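Local structure of SxtG (Microseira wollei, 6U1R) at residues Y31-D35 and P271-G275; R136-I142 and D215-R221; N144-P150 and A175-P181; L321-M325 and G364-T370. The protein acts as an amidinotransferase in saxitoxin biosynthesis, probably passing an amidino group to its acceptor by way of a covalent enzyme intermediate. All blocks are in the same frame, centred on the assembly; numbering follows the deposited sequence.

Contact 1. Residues Y31-D35 and P271-G275; sequences YNEWD and PLAPG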
loop_
_atom_site.group_PDB
_atom_site.type_symbol
_atom_site.label_atom_id
_atom_site.label_comp_id
_atom_site.label_asym_id
_atom_site.label_seq_id
_atom_site.Cartn_x
_atom_site.Cartn_y
_atom_site.Cartn_z
ATOM N N TYR A 31 -0.099 14.444 -15.906
ATOM C CA TYR A 31 -1.007 13.571 -16.631
ATOM C C TYR A 31 -0.362 12.847 -17.807
ATOM O O TYR A 31 -1.012 11.981 -18.396
ATOM C CB TYR A 31 -2.203 14.385 -17.141
ATOM C CG TYR A 31 -3.127 14.865 -16.051
ATOM C CD1 TYR A 31 -4.065 14.012 -15.490
ATOM C CD2 TYR A 31 -3.075 16.183 -15.590
ATOM C CE1 TYR A 31 -4.943 14.457 -14.508
ATOM C CE2 TYR A 31 -3.938 16.625 -14.596
ATOM C CZ TYR A 31 -4.866 15.759 -14.071
ATOM O OH TYR A 31 -5.736 16.181 -13.099
ATOM N N ASN A 32 0.882 13.162 -18.153
ATOM C CA ASN A 32 1.531 12.594 -19.331
ATOM C C ASN A 32 3.025 12.879 -19.222
ATOM O O ASN A 32 3.485 13.480 -18.250
ATOM C CB ASN A 32 0.912 13.187 -20.599
ATOM C CG ASN A 32 0.928 14.678 -20.559
ATOM O OD1 ASN A 32 1.999 15.278 -20.479
ATOM N ND2 ASN A 32 -0.258 15.303 -20.532
ATOM N N GLU A 33 3.784 12.474 -20.237
ATOM C CA GLU A 33 5.245 12.558 -20.173
ATOM C C GLU A 33 5.814 13.878 -20.701
ATOM O O GLU A 33 7.034 14.051 -20.669
ATOM C CB GLU A 33 5.880 11.393 -20.954
ATOM C CG GLU A 33 5.351 9.989 -20.580
ATOM C CD GLU A 33 5.760 9.502 -19.182
ATOM O OE1 GLU A 33 6.728 10.041 -18.604
ATOM O OE2 GLU A 33 5.078 8.580 -18.657
ATOM N N TRP A 34 4.980 14.817 -21.164
ATOM C CA TRP A 34 5.477 15.925 -21.982
ATOM C C TRP A 34 4.989 17.315 -21.585
ATOM O O TRP A 34 5.570 18.288 -22.081
ATOM C CB TRP A 34 5.103 15.717 -23.457
ATOM C CG TRP A 34 3.628 15.584 -23.660
ATOM C CD1 TRP A 34 2.705 16.601 -23.678
ATOM C CD2 TRP A 34 2.890 14.369 -23.860
ATOM N NE1 TRP A 34 1.448 16.091 -23.873
ATOM C CE2 TRP A 34 1.530 14.727 -23.995
ATOM C CE3 TRP A 34 3.246 13.016 -23.951
ATOM C CZ2 TRP A 34 0.531 13.783 -24.204
ATOM C CZ3 TRP A 34 2.246 12.080 -24.149
ATOM C CH2 TRP A 34 0.913 12.469 -24.296
ATOM N N ASP A 35 3.923 17.459 -20.801
ATOM C CA ASP A 35 3.479 18.804 -20.450
ATOM C C ASP A 35 4.608 19.548 -19.727
ATOM O O ASP A 35 5.495 18.945 -19.103
ATOM C CB ASP A 35 2.211 18.768 -19.576
ATOM C CG ASP A 35 0.924 18.521 -20.358
ATOM O OD1 ASP A 35 0.862 18.735 -21.595
ATOM O OD2 ASP A 35 -0.072 18.133 -19.704
ATOM N N PRO A 271 6.374 7.911 -25.246
ATOM C CA PRO A 271 5.642 9.087 -25.735
ATOM C C PRO A 271 6.489 10.338 -25.561
ATOM O O PRO A 271 7.026 10.596 -24.482
ATOM C CB PRO A 271 4.388 9.123 -24.845
ATOM C CG PRO A 271 4.294 7.735 -24.256
ATOM C CD PRO A 271 5.691 7.250 -24.125
ATOM N N LEU A 272 6.601 11.131 -26.627
ATOM C CA LEU A 272 7.374 12.370 -26.564
ATOM C C LEU A 272 6.524 13.633 -26.594
ATOM O O LEU A 272 6.924 14.632 -26.009
ATOM C CB LEU A 272 8.379 12.443 -27.719
ATOM C CG LEU A 272 9.382 11.288 -27.813
ATOM C CD1 LEU A 272 10.364 11.538 -28.944
ATOM C CD2 LEU A 272 10.114 11.082 -26.498
ATOM N N ALA A 273 5.368 13.589 -27.241
ATOM C CA ALA A 273 4.480 14.725 -27.431
ATOM C C ALA A 273 3.173 14.205 -28.006
ATOM O O ALA A 273 3.125 13.092 -28.521
ATOM C CB ALA A 273 5.093 15.769 -28.381
ATOM N N PRO A 274 2.094 14.994 -27.928
ATOM C CA PRO A 274 0.850 14.574 -28.580
ATOM C C PRO A 274 1.096 14.188 -30.029
ATOM O O PRO A 274 1.682 14.955 -30.794
ATOM C CB PRO A 274 -0.057 15.806 -28.437
ATOM C CG PRO A 274 0.449 16.469 -27.196
ATOM C CD PRO A 274 1.952 16.297 -27.257
ATOM N N GLY A 275 0.695 12.970 -30.393
ATOM C CA GLY A 275 0.861 12.430 -31.727
ATOM C C GLY A 275 2.239 11.879 -32.065
ATOM O O GLY A 275 2.461 11.524 -33.230
#
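Trp34 lays its indole against the backbone and proline rings of residues 271-274, a contact of carbon and ring faces that no hydrogen bond crosses. Its CB starts close to a carbonyl, 3.3 Å from Leu272 O, a buried oxygen with no hydrogen-bond partner. Because CG sits between the backbone N and the carbonyl carbon (chi1 58°), the ring swings over the chain beyond Leu272, and CG comes to lie 4.0 Å from Ala273 CA. Along the five-membered ring, CD1 and then NE1 meet Pro274 CD, the second at 3.4 Å. This methylene stands over the same face as Ala273 CA, 17° off the normal of the pyrrole ring, a CH-pi contact for which the polarised CD hydrogens of proline are well suited. Strand 269-273 ends here in a classic beta bulge: Leu272 and Ala273 both face one residue of strand 276-279, within one of the small mixed sheets of the five-bladed alpha/beta propeller expected of the amidinotransferase family. Farther out, Trp34 CZ2 lies 4.0 Å from Pro274 CG. Pro271 CB lies in the ring plane at the indole edge, 3.7 Å from Trp34 CZ3. Asn32 OD1 stands 3.4 Å above the opposite face, toward the rim; it accepts from Trp34 N, closing an Asx turn, and from Asp35 N, as in an Asx motif. Tyr382 meets the indole edge-to-face. Glu33 approaches closest through CB, 3.8 Å from Pro271 O, and sends its carboxylate elsewhere, OE2 accepting from Arg221 N and OE1 from His367 NE2.

Contact 2. Residues R136-I142 and D215-R221; sequences RDVFLVI and DAADFVR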
loop_
_atom_site.group_PDB
_atom_site.type_symbol
_atom_site.label_atom_id
_atom_site.label_comp_id
_atom_site.label_asym_id
_atom_site.label_seq_id
_atom_site.Cartn_x
_atom_site.Cartn_y
_atom_site.Cartn_z
ATOM N N ARG A 136 11.456 6.714 -10.719
ATOM C CA ARG A 136 10.449 6.293 -11.689
ATOM C C ARG A 136 9.973 4.859 -11.442
ATOM O O ARG A 136 8.860 4.499 -11.837
ATOM C CB ARG A 136 11.031 6.418 -13.108
ATOM C CG ARG A 136 10.071 6.152 -14.266
ATOM C CD ARG A 136 9.147 7.318 -14.565
ATOM N NE ARG A 136 9.873 8.571 -14.804
ATOM C CZ ARG A 136 9.280 9.726 -15.100
ATOM N NH1 ARG A 136 7.961 9.775 -15.263
ATOM N NH2 ARG A 136 9.998 10.825 -15.262
ATOM N N ASP A 137 10.810 4.012 -10.833
ATOM C CA ASP A 137 10.426 2.612 -10.629
ATOM C C ASP A 137 9.396 2.436 -9.519
ATOM O O ASP A 137 8.639 1.458 -9.522
ATOM C CB ASP A 137 11.652 1.763 -10.262
ATOM C CG ASP A 137 12.723 1.749 -11.327
ATOM O OD1 ASP A 137 12.491 2.288 -12.442
ATOM O OD2 ASP A 137 13.820 1.182 -11.041
ATOM N N VAL A 138 9.366 3.354 -8.558
ATOM C CA VAL A 138 8.797 3.103 -7.239
ATOM C C VAL A 138 7.398 3.686 -7.130
ATOM O O VAL A 138 6.569 3.195 -6.356
ATOM C CB VAL A 138 9.729 3.693 -6.157
ATOM C CG1 VAL A 138 9.145 3.509 -4.746
ATOM C CG2 VAL A 138 11.113 3.045 -6.271
ATOM N N PHE A 139 7.126 4.747 -7.902
ATOM C CA PHE A 139 5.892 5.521 -7.800
ATOM C C PHE A 139 5.349 5.844 -9.183
ATOM O O PHE A 139 6.119 6.143 -10.093
ATOM C CB PHE A 139 6.080 6.880 -7.107
ATOM C CG PHE A 139 6.831 6.831 -5.802
ATOM C CD1 PHE A 139 6.172 6.517 -4.635
ATOM C CD2 PHE A 139 8.183 7.114 -5.752
ATOM C CE1 PHE A 139 6.844 6.496 -3.419
ATOM C CE2 PHE A 139 8.872 7.078 -4.531
ATOM C CZ PHE A 139 8.193 6.764 -3.374
ATOM N N LEU A 140 4.033 5.858 -9.302
ATOM C CA LEU A 140 3.324 6.426 -10.435
ATOM C C LEU A 140 2.708 7.749 -10.019
ATOM O O LEU A 140 2.143 7.853 -8.922
ATOM C CB LEU A 140 2.193 5.525 -10.904
ATOM C CG LEU A 140 2.466 4.250 -11.652
ATOM C CD1 LEU A 140 1.139 3.438 -11.655
ATOM C CD2 LEU A 140 2.918 4.595 -13.057
ATOM N N VAL A 141 2.797 8.748 -10.889
ATOM C CA VAL A 141 2.071 10.000 -10.705
ATOM C C VAL A 141 0.932 10.010 -11.709
ATOM O O VAL A 141 1.174 10.031 -12.925
ATOM C CB VAL A 141 2.964 11.237 -10.890
ATOM C CG1 VAL A 141 2.144 12.493 -10.582
ATOM C CG2 VAL A 141 4.165 11.170 -10.003
ATOM N N ILE A 142 -0.304 10.005 -11.207
ATOM C CA ILE A 142 -1.507 9.994 -12.035
ATOM C C ILE A 142 -2.315 11.229 -11.642
ATOM O O ILE A 142 -3.061 11.207 -10.654
ATOM C CB ILE A 142 -2.348 8.722 -11.862
ATOM C CG1 ILE A 142 -1.517 7.451 -12.094
ATOM C CG2 ILE A 142 -3.553 8.749 -12.829
ATOM C CD1 ILE A 142 -0.884 7.351 -13.481
ATOM N N ASP A 215 6.132 -2.694 -11.217
ATOM C CA ASP A 215 6.981 -1.517 -11.102
ATOM C C ASP A 215 6.341 -0.385 -11.899
ATOM O O ASP A 215 5.834 -0.598 -13.011
ATOM C CB ASP A 215 8.382 -1.772 -11.666
ATOM C CG ASP A 215 9.284 -2.559 -10.723
ATOM O OD1 ASP A 215 8.775 -3.211 -9.793
ATOM O OD2 ASP A 215 10.514 -2.524 -10.935
ATOM N N ALA A 216 6.408 0.828 -11.359
ATOM C CA ALA A 216 5.752 1.940 -12.034
ATOM C C ALA A 216 6.376 2.203 -13.397
ATOM O O ALA A 216 5.693 2.656 -14.324
ATOM C CB ALA A 216 5.822 3.185 -11.148
ATOM N N ALA A 217 7.659 1.911 -13.548
ATOM C CA ALA A 217 8.341 2.211 -14.801
ATOM C C ALA A 217 8.048 1.199 -15.903
ATOM O O ALA A 217 8.578 1.355 -17.015
ATOM C CB ALA A 217 9.845 2.298 -14.561
ATOM N N ASP A 218 7.205 0.190 -15.651
ATOM C CA ASP A 218 6.654 -0.612 -16.743
ATOM C C ASP A 218 5.453 0.064 -17.424
ATOM O O ASP A 218 4.811 -0.569 -18.285
ATOM C CB ASP A 218 6.245 -2.007 -16.244
ATOM C CG ASP A 218 7.395 -3.004 -16.289
ATOM O OD1 ASP A 218 8.151 -2.986 -17.289
ATOM O OD2 ASP A 218 7.543 -3.784 -15.316
ATOM N N PHE A 219 5.173 1.331 -17.084
ATOM C CA PHE A 219 4.069 2.100 -17.657
ATOM C C PHE A 219 4.539 3.481 -18.104
ATOM O O PHE A 219 5.428 4.079 -17.485
ATOM C CB PHE A 219 2.922 2.254 -16.651
ATOM C CG PHE A 219 2.386 0.946 -16.158
ATOM C CD1 PHE A 219 2.967 0.312 -15.071
ATOM C CD2 PHE A 219 1.323 0.335 -16.792
ATOM C CE1 PHE A 219 2.496 -0.890 -14.625
ATOM C CE2 PHE A 219 0.834 -0.876 -16.332
ATOM C CZ PHE A 219 1.426 -1.494 -15.257
ATOM N N VAL A 220 3.953 3.974 -19.205
ATOM C CA VAL A 220 4.135 5.355 -19.646
ATOM C C VAL A 220 2.759 5.971 -19.868
ATOM O O VAL A 220 1.791 5.271 -20.182
ATOM C CB VAL A 220 5.003 5.468 -20.921
ATOM C CG1 VAL A 220 6.454 5.272 -20.571
ATOM C CG2 VAL A 220 4.557 4.458 -21.979
ATOM N N ARG A 221 2.668 7.296 -19.685
ATOM C CA ARG A 221 1.388 7.989 -19.502
ATOM C C ARG A 221 1.059 8.926 -20.661
ATOM O O ARG A 221 1.850 9.825 -20.976
ATOM C CB ARG A 221 1.424 8.787 -18.198
ATOM C CG ARG A 221 1.497 7.890 -16.920
ATOM C CD ARG A 221 1.927 8.637 -15.665
ATOM N NE ARG A 221 3.184 9.309 -15.954
ATOM C CZ ARG A 221 3.429 10.598 -15.775
ATOM N NH1 ARG A 221 2.544 11.405 -15.180
ATOM N NH2 ARG A 221 4.592 11.079 -16.191
HETATM O O HOH W 1 5.972 7.787 -16.377
#
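Ala216 and Asp137 are joined by the one well-formed hydrogen bond of the contact: Ala216 N gives its proton to Asp137 O at 3.0 Å, approaching from well above the carbonyl plane. A second bond is weak, since Arg221 NH1, which also hydrogen-bonds Ser30 OG, reaches Val141 O at 3.0 Å with an N-H...O angle of only 130°. Water adds a bridge, accepting from both Arg136 NH1 and Arg221 NE.

The charged groups converge. Arg136 is bent at chi2 and chi3, and Arg221 NH2 lies at the edge of its guanidinium, 3.7 Å from Arg136 NH1, with the two planes 39° apart. Asp372 accounts for this closeness, as its carboxylate forms a salt bridge with each arginine. Asp215, a predicted active-site residue, instead hydrogen-bonds His264 through OD2.

Apolar contacts are few. The single methyl of Ala216 fits closely against strand 139-142, its CB 3.6 Å from Leu140 CG; the same CB makes a close carbonyl contact, 3.2 Å from Phe139 O. Leu140 CD2 touches Phe219 CB, and Ile142 CD1 rests 3.8 Å from Arg221 CD, against the aliphatic part of the arginine.

Strands 139-142 and 219-221 run nearly parallel, at 22°, but their axes stay 9.0 Å apart, so they belong to separate sheets. Helix 236-245 packs Leu242 onto Leu140 and Phe219, while strand 145-148 receives Phe139 and strand 225-229 receives Ile142 and Phe219.

Contact 3. Residues N144-P150 and A175-P181; sequences NEIIEAP and AKWTAAP
Strands 145-148 and 176-179 run parallel, 4.5 Å apart at closest approach and 16° from exact alignment, and pair Glu145 with Lys176 through Glu148 with Ala179. With helix 164-172 between them in sequence they form a beta-alpha-beta unit. The backbone bonds alternate in direction as parallel pairing requires, from Lys176 N to Asn144 O at one end to Ala180 N to Glu148 O at the other, and the intervening CA-H groups point at carbonyl oxygens.

On the face carrying Ile146 and Glu148, Trp177 NE1 donates to Glu148 OE2 at 2.9 Å. The carboxylate oxygen lies in the indole plane but is met on its anti side, 34° out of the carboxylate plane. With CG anti to the backbone N (chi1 178°), the tryptophan brings its ring edge across to strand 145-148, while Arg164 forms a salt bridge with Glu148 OE1, so both oxygens of this buried acid are used. On the other face Thr178 OG1 gives its proton to Glu145 OE2 at 2.6 Å. The extended glutamate crosses the threonine at about a right angle, and His245 also bonds this oxygen.

Strand 176-179 lies against the second subunit, where Trp241 and Arg244 of that chain hydrogen-bond Trp177 O and Ala175 O. Past the strand ends, Pro150 packs very tightly on the small Ala180, its CG only 3.4 Å from Ala180 CB.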
loop_
_atom_site.group_PDB
_atom_site.type_symbol
_atom_site.label_atom_id
_atom_site.label_comp_id
_atom_site.label_asym_id
_atom_site.label_seq_id
_atom_site.Cartn_x
_atom_site.Cartn_y
_atom_site.Cartn_z
ATOM N N ASN A 144 -3.254 14.180 -9.726
ATOM C CA ASN A 144 -2.855 14.704 -8.431
ATOM C C ASN A 144 -2.543 13.602 -7.417
ATOM O O ASN A 144 -2.396 13.902 -6.229
ATOM C CB ASN A 144 -3.940 15.635 -7.865
ATOM C CG ASN A 144 -5.237 14.907 -7.553
ATOM O OD1 ASN A 144 -5.347 13.696 -7.740
ATOM N ND2 ASN A 144 -6.226 15.645 -7.052
ATOM N N GLU A 145 -2.394 12.355 -7.868
ATOM C CA GLU A 145 -2.190 11.203 -6.995
ATOM C C GLU A 145 -0.813 10.587 -7.206
ATOM O O GLU A 145 -0.404 10.352 -8.356
ATOM C CB GLU A 145 -3.262 10.146 -7.260
ATOM C CG GLU A 145 -3.159 8.905 -6.386
ATOM C CD GLU A 145 -4.209 7.861 -6.708
ATOM O OE1 GLU A 145 -4.825 7.939 -7.790
ATOM O OE2 GLU A 145 -4.423 6.952 -5.880
ATOM N N ILE A 146 -0.123 10.292 -6.096
ATOM C CA ILE A 146 1.094 9.472 -6.103
ATOM C C ILE A 146 0.734 8.069 -5.592
ATOM O O ILE A 146 0.138 7.925 -4.518
ATOM C CB ILE A 146 2.206 10.126 -5.264
ATOM C CG1 ILE A 146 2.550 11.493 -5.873
ATOM C CG2 ILE A 146 3.447 9.233 -5.208
ATOM C CD1 ILE A 146 3.611 12.245 -5.193
ATOM N N ILE A 147 1.045 7.036 -6.383
ATOM C CA ILE A 147 0.748 5.638 -6.055
ATOM C C ILE A 147 2.056 4.898 -5.806
ATOM O O ILE A 147 2.941 4.870 -6.677
ATOM C CB ILE A 147 -0.040 4.946 -7.187
ATOM C CG1 ILE A 147 -1.303 5.736 -7.538
ATOM C CG2 ILE A 147 -0.400 3.506 -6.790
ATOM C CD1 ILE A 147 -1.994 5.257 -8.803
ATOM N N GLU A 148 2.170 4.261 -4.635
ATOM C CA GLU A 148 3.331 3.427 -4.341
ATOM C C GLU A 148 3.121 2.038 -4.931
ATOM O O GLU A 148 2.143 1.347 -4.603
ATOM C CB GLU A 148 3.594 3.350 -2.835
ATOM C CG GLU A 148 3.694 4.745 -2.178
ATOM C CD GLU A 148 4.380 4.766 -0.818
ATOM O OE1 GLU A 148 4.772 3.689 -0.308
ATOM O OE2 GLU A 148 4.521 5.881 -0.255
ATOM N N ALA A 149 4.051 1.638 -5.789
ATOM C CA ALA A 149 3.966 0.387 -6.522
ATOM C C ALA A 149 4.177 -0.823 -5.611
ATOM O O ALA A 149 4.994 -0.786 -4.680
ATOM C CB ALA A 149 5.009 0.363 -7.625
ATOM N N PRO A 150 3.489 -1.935 -5.897
ATOM C CA PRO A 150 3.754 -3.187 -5.171
ATOM C C PRO A 150 4.878 -3.958 -5.844
ATOM O O PRO A 150 4.617 -4.773 -6.730
ATOM C CB PRO A 150 2.417 -3.927 -5.263
ATOM C CG PRO A 150 1.854 -3.488 -6.620
ATOM C CD PRO A 150 2.396 -2.084 -6.877
ATOM N N ALA A 175 -2.157 16.719 -2.153
ATOM C CA ALA A 175 -1.998 15.594 -3.065
ATOM C C ALA A 175 -2.693 14.347 -2.529
ATOM O O ALA A 175 -2.794 14.131 -1.315
ATOM C CB ALA A 175 -0.519 15.308 -3.286
ATOM N N LYS A 176 -3.159 13.511 -3.452
ATOM C CA LYS A 176 -3.613 12.179 -3.095
ATOM C C LYS A 176 -2.422 11.226 -3.081
ATOM O O LYS A 176 -1.436 11.425 -3.795
ATOM C CB LYS A 176 -4.698 11.715 -4.058
ATOM C CG LYS A 176 -5.939 12.582 -3.941
ATOM C CD LYS A 176 -7.037 12.200 -4.927
ATOM C CE LYS A 176 -8.292 13.038 -4.679
ATOM N NZ LYS A 176 -9.537 12.315 -5.080
ATOM N N TRP A 177 -2.500 10.221 -2.220
ATOM C CA TRP A 177 -1.333 9.403 -1.897
ATOM C C TRP A 177 -1.847 8.036 -1.473
ATOM O O TRP A 177 -2.472 7.896 -0.417
ATOM C CB TRP A 177 -0.500 10.076 -0.807
ATOM C CG TRP A 177 0.708 9.339 -0.321
ATOM C CD1 TRP A 177 1.426 8.386 -0.985
ATOM C CD2 TRP A 177 1.343 9.509 0.949
ATOM N NE1 TRP A 177 2.462 7.945 -0.196
ATOM C CE2 TRP A 177 2.427 8.617 0.998
ATOM C CE3 TRP A 177 1.081 10.316 2.061
ATOM C CZ2 TRP A 177 3.261 8.517 2.111
ATOM C CZ3 TRP A 177 1.893 10.206 3.165
ATOM C CH2 TRP A 177 2.979 9.322 3.185
ATOM N N THR A 178 -1.588 7.027 -2.295
ATOM C CA THR A 178 -2.167 5.718 -2.085
ATOM C C THR A 178 -1.077 4.683 -2.318
ATOM O O THR A 178 -0.033 4.976 -2.908
ATOM C CB THR A 178 -3.371 5.464 -3.016
ATOM O OG1 THR A 178 -2.942 5.398 -4.371
ATOM C CG2 THR A 178 -4.376 6.574 -2.944
ATOM N N ALA A 179 -1.312 3.473 -1.822
ATOM C CA ALA A 179 -0.400 2.363 -2.045
ATOM C C ALA A 179 -1.181 1.159 -2.550
ATOM O O ALA A 179 -2.306 0.905 -2.107
ATOM C CB ALA A 179 0.345 1.987 -0.766
ATOM N N ALA A 180 -0.595 0.427 -3.478
ATOM C CA ALA A 180 -1.096 -0.907 -3.745
ATOM C C ALA A 180 -0.798 -1.760 -2.512
ATOM O O ALA A 180 0.174 -1.493 -1.799
ATOM C CB ALA A 180 -0.423 -1.515 -4.968
ATOM N N PRO A 181 -1.610 -2.775 -2.226
ATOM C CA PRO A 181 -1.294 -3.645 -1.083
ATOM C C PRO A 181 0.130 -4.180 -1.182
ATOM O O PRO A 181 0.594 -4.593 -2.250
ATOM C CB PRO A 181 -2.352 -4.756 -1.179
ATOM C CG PRO A 181 -3.533 -4.080 -1.922
ATOM C CD PRO A 181 -2.859 -3.180 -2.910
HETATM O O HOH W 2 2.690 -0.825 -2.408
#

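Contact 4. Residues L321-M325 and G364-T370; sequences LNVLM and GSFHCAT
Phe366 turns the edge of its ring to Asn322 O, while Ser365 OG stands over one of its faces, 3.5 Å above the plane and toward the rim. Phe356 stacks on it and Phe96 meets it at an angle. The amide of Asn322 and the ring of His367 stand almost square, at 88°, and the histidine brings its CB to 3.5 Å from Asn322 ND2.

That amide grips the 365-368 loop. Its OD1 accepts from Cys368 N at 3.1 Å in a nearly straight bond (167°), and more weakly from Ser365 N. The main-chain Asn322 O takes the proton of His367 N at 3.2 Å, from above the carbonyl plane. ND2 donates to Asp266 O, so asparagine, acceptor and donor in one group, suits a buried site ringed by backbone. Asn322 CG lies anti to the backbone N (chi1 -160°), which carries the amide into the loop. Cys368 SG, predicted to carry the amidino intermediate, is 3.5 Å from Asn322 ND2, consistent with a second-shell role in which Asn322 fixes the loop backbone at the cysteine. His367 ND1 is bonded to Asp266.

Leu324 and Thr370 meet tip to tip, with Leu324 CD1 3.7 Å from Thr370 OG1, which bonds Arg136 NH2. Leu324 CB also packs on Phe366 CB. Helix 83-102 packs Phe96 on Leu324 and Thr370, strand 330-334 receives Phe366, and strand 269-273 supports Val323 through Leu272.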
loop_
_atom_site.group_PDB
_atom_site.type_symbol
_atom_site.label_atom_id
_atom_site.label_comp_id
_atom_site.label_asym_id
_atom_site.label_seq_id
_atom_site.Cartn_x
_atom_site.Cartn_y
_atom_site.Cartn_z
ATOM N N LEU A 321 16.947 5.627 -25.532
ATOM C CA LEU A 321 15.523 5.955 -25.541
ATOM C C LEU A 321 15.014 6.511 -24.211
ATOM O O LEU A 321 13.899 7.046 -24.176
ATOM C CB LEU A 321 14.686 4.718 -25.918
ATOM C CG LEU A 321 14.550 4.402 -27.411
ATOM C CD1 LEU A 321 15.764 3.665 -27.932
ATOM C CD2 LEU A 321 13.287 3.590 -27.647
ATOM N N ASN A 322 15.790 6.413 -23.123
ATOM C CA ASN A 322 15.322 6.815 -21.798
ATOM C C ASN A 322 15.430 8.330 -21.629
ATOM O O ASN A 322 15.991 8.815 -20.643
ATOM C CB ASN A 322 16.147 6.072 -20.739
ATOM C CG ASN A 322 15.487 6.016 -19.382
ATOM O OD1 ASN A 322 16.057 6.481 -18.379
ATOM N ND2 ASN A 322 14.316 5.383 -19.317
ATOM N N VAL A 323 14.859 9.080 -22.575
ATOM C CA VAL A 323 14.921 10.542 -22.588
ATOM C C VAL A 323 13.905 11.149 -21.626
ATOM O O VAL A 323 12.985 10.470 -21.151
ATOM C CB VAL A 323 14.685 11.078 -24.013
ATOM C CG1 VAL A 323 15.836 10.666 -24.941
ATOM C CG2 VAL A 323 13.329 10.592 -24.550
ATOM N N LEU A 324 14.064 12.443 -21.343
ATOM C CA LEU A 324 13.161 13.192 -20.465
ATOM C C LEU A 324 12.728 14.451 -21.206
ATOM O O LEU A 324 13.577 15.235 -21.634
ATOM C CB LEU A 324 13.829 13.567 -19.132
ATOM C CG LEU A 324 12.985 14.443 -18.187
ATOM C CD1 LEU A 324 11.795 13.659 -17.684
ATOM C CD2 LEU A 324 13.793 15.014 -17.017
ATOM N N MET A 325 11.415 14.637 -21.339
ATOM C CA MET A 325 10.839 15.816 -21.978
ATOM C C MET A 325 10.632 16.917 -20.943
ATOM O O MET A 325 9.992 16.685 -19.914
ATOM C CB MET A 325 9.490 15.494 -22.624
ATOM C CG MET A 325 9.481 14.356 -23.653
ATOM S SD MET A 325 10.605 14.608 -24.998
ATOM C CE MET A 325 9.942 16.098 -25.745
ATOM N N GLY A 364 19.500 3.086 -14.625
ATOM C CA GLY A 364 18.632 4.091 -15.215
ATOM C C GLY A 364 19.381 5.146 -16.002
ATOM O O GLY A 364 20.602 5.287 -15.911
ATOM N N SER A 365 18.609 5.910 -16.781
ATOM C CA SER A 365 19.091 7.168 -17.337
ATOM C C SER A 365 18.078 8.247 -16.952
ATOM O O SER A 365 17.448 8.132 -15.898
ATOM C CB SER A 365 19.305 7.057 -18.852
ATOM O OG SER A 365 19.955 8.212 -19.369
ATOM N N PHE A 366 17.892 9.283 -17.784
ATOM C CA PHE A 366 17.203 10.499 -17.329
ATOM C C PHE A 366 15.761 10.223 -16.894
ATOM O O PHE A 366 15.294 10.747 -15.874
ATOM C CB PHE A 366 17.201 11.562 -18.434
ATOM C CG PHE A 366 18.557 11.830 -19.016
ATOM C CD1 PHE A 366 19.537 12.475 -18.269
ATOM C CD2 PHE A 366 18.863 11.414 -20.314
ATOM C CE1 PHE A 366 20.790 12.706 -18.807
ATOM C CE2 PHE A 366 20.092 11.642 -20.850
ATOM C CZ PHE A 366 21.064 12.286 -20.106
ATOM N N HIS A 367 15.011 9.462 -17.694
ATOM C CA HIS A 367 13.625 9.192 -17.334
ATOM C C HIS A 367 13.542 8.349 -16.061
ATOM O O HIS A 367 12.716 8.625 -15.186
ATOM C CB HIS A 367 12.905 8.534 -18.515
ATOM C CG HIS A 367 11.417 8.412 -18.351
ATOM N ND1 HIS A 367 10.804 7.229 -17.997
ATOM C CD2 HIS A 367 10.418 9.311 -18.529
ATOM C CE1 HIS A 367 9.496 7.402 -17.955
ATOM N NE2 HIS A 367 9.232 8.657 -18.271
ATOM N N CYS A 368 14.406 7.335 -15.925
ATOM C CA CYS A 368 14.427 6.500 -14.721
ATOM C C CYS A 368 14.765 7.311 -13.478
ATOM O O CYS A 368 14.269 7.021 -12.385
ATOM C CB CYS A 368 15.466 5.392 -14.853
ATOM S SG CYS A 368 15.074 4.203 -16.109
ATOM N N ALA A 369 15.676 8.276 -13.625
ATOM C CA ALA A 369 16.238 9.048 -12.537
ATOM C C ALA A 369 15.309 10.142 -12.044
ATOM O O ALA A 369 15.683 10.852 -11.103
ATOM C CB ALA A 369 17.571 9.670 -12.979
ATOM N N THR A 370 14.108 10.275 -12.614
ATOM C CA THR A 370 13.211 11.366 -12.257
ATOM C C THR A 370 11.799 10.877 -11.976
ATOM O O THR A 370 11.358 9.837 -12.473
ATOM C CB THR A 370 13.151 12.425 -13.377
ATOM O OG1 THR A 370 12.813 11.794 -14.622
ATOM C CG2 THR A 370 14.480 13.172 -13.470
#

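All four contacts are largely buried, but they differ in place. Contacts 2 and 4 lie near the centre of the chain, rich in polar side chains, and each holds a predicted catalytic residue. Contact 1 lies farther out and crosses mainly by ring packing, with no hydrogen bond; yet the acid of Glu33 links it to both, reaching Arg221 of contact 2 and His367 of contact 4. Arg136 joins contacts 2 and 4 again, through His367 O and Thr370 OG1. Contact 3, regular strand pairing, is peripheral and borders the second subunit, but shares a sheet with contact 2, where Leu140 O bonds Ile147 N.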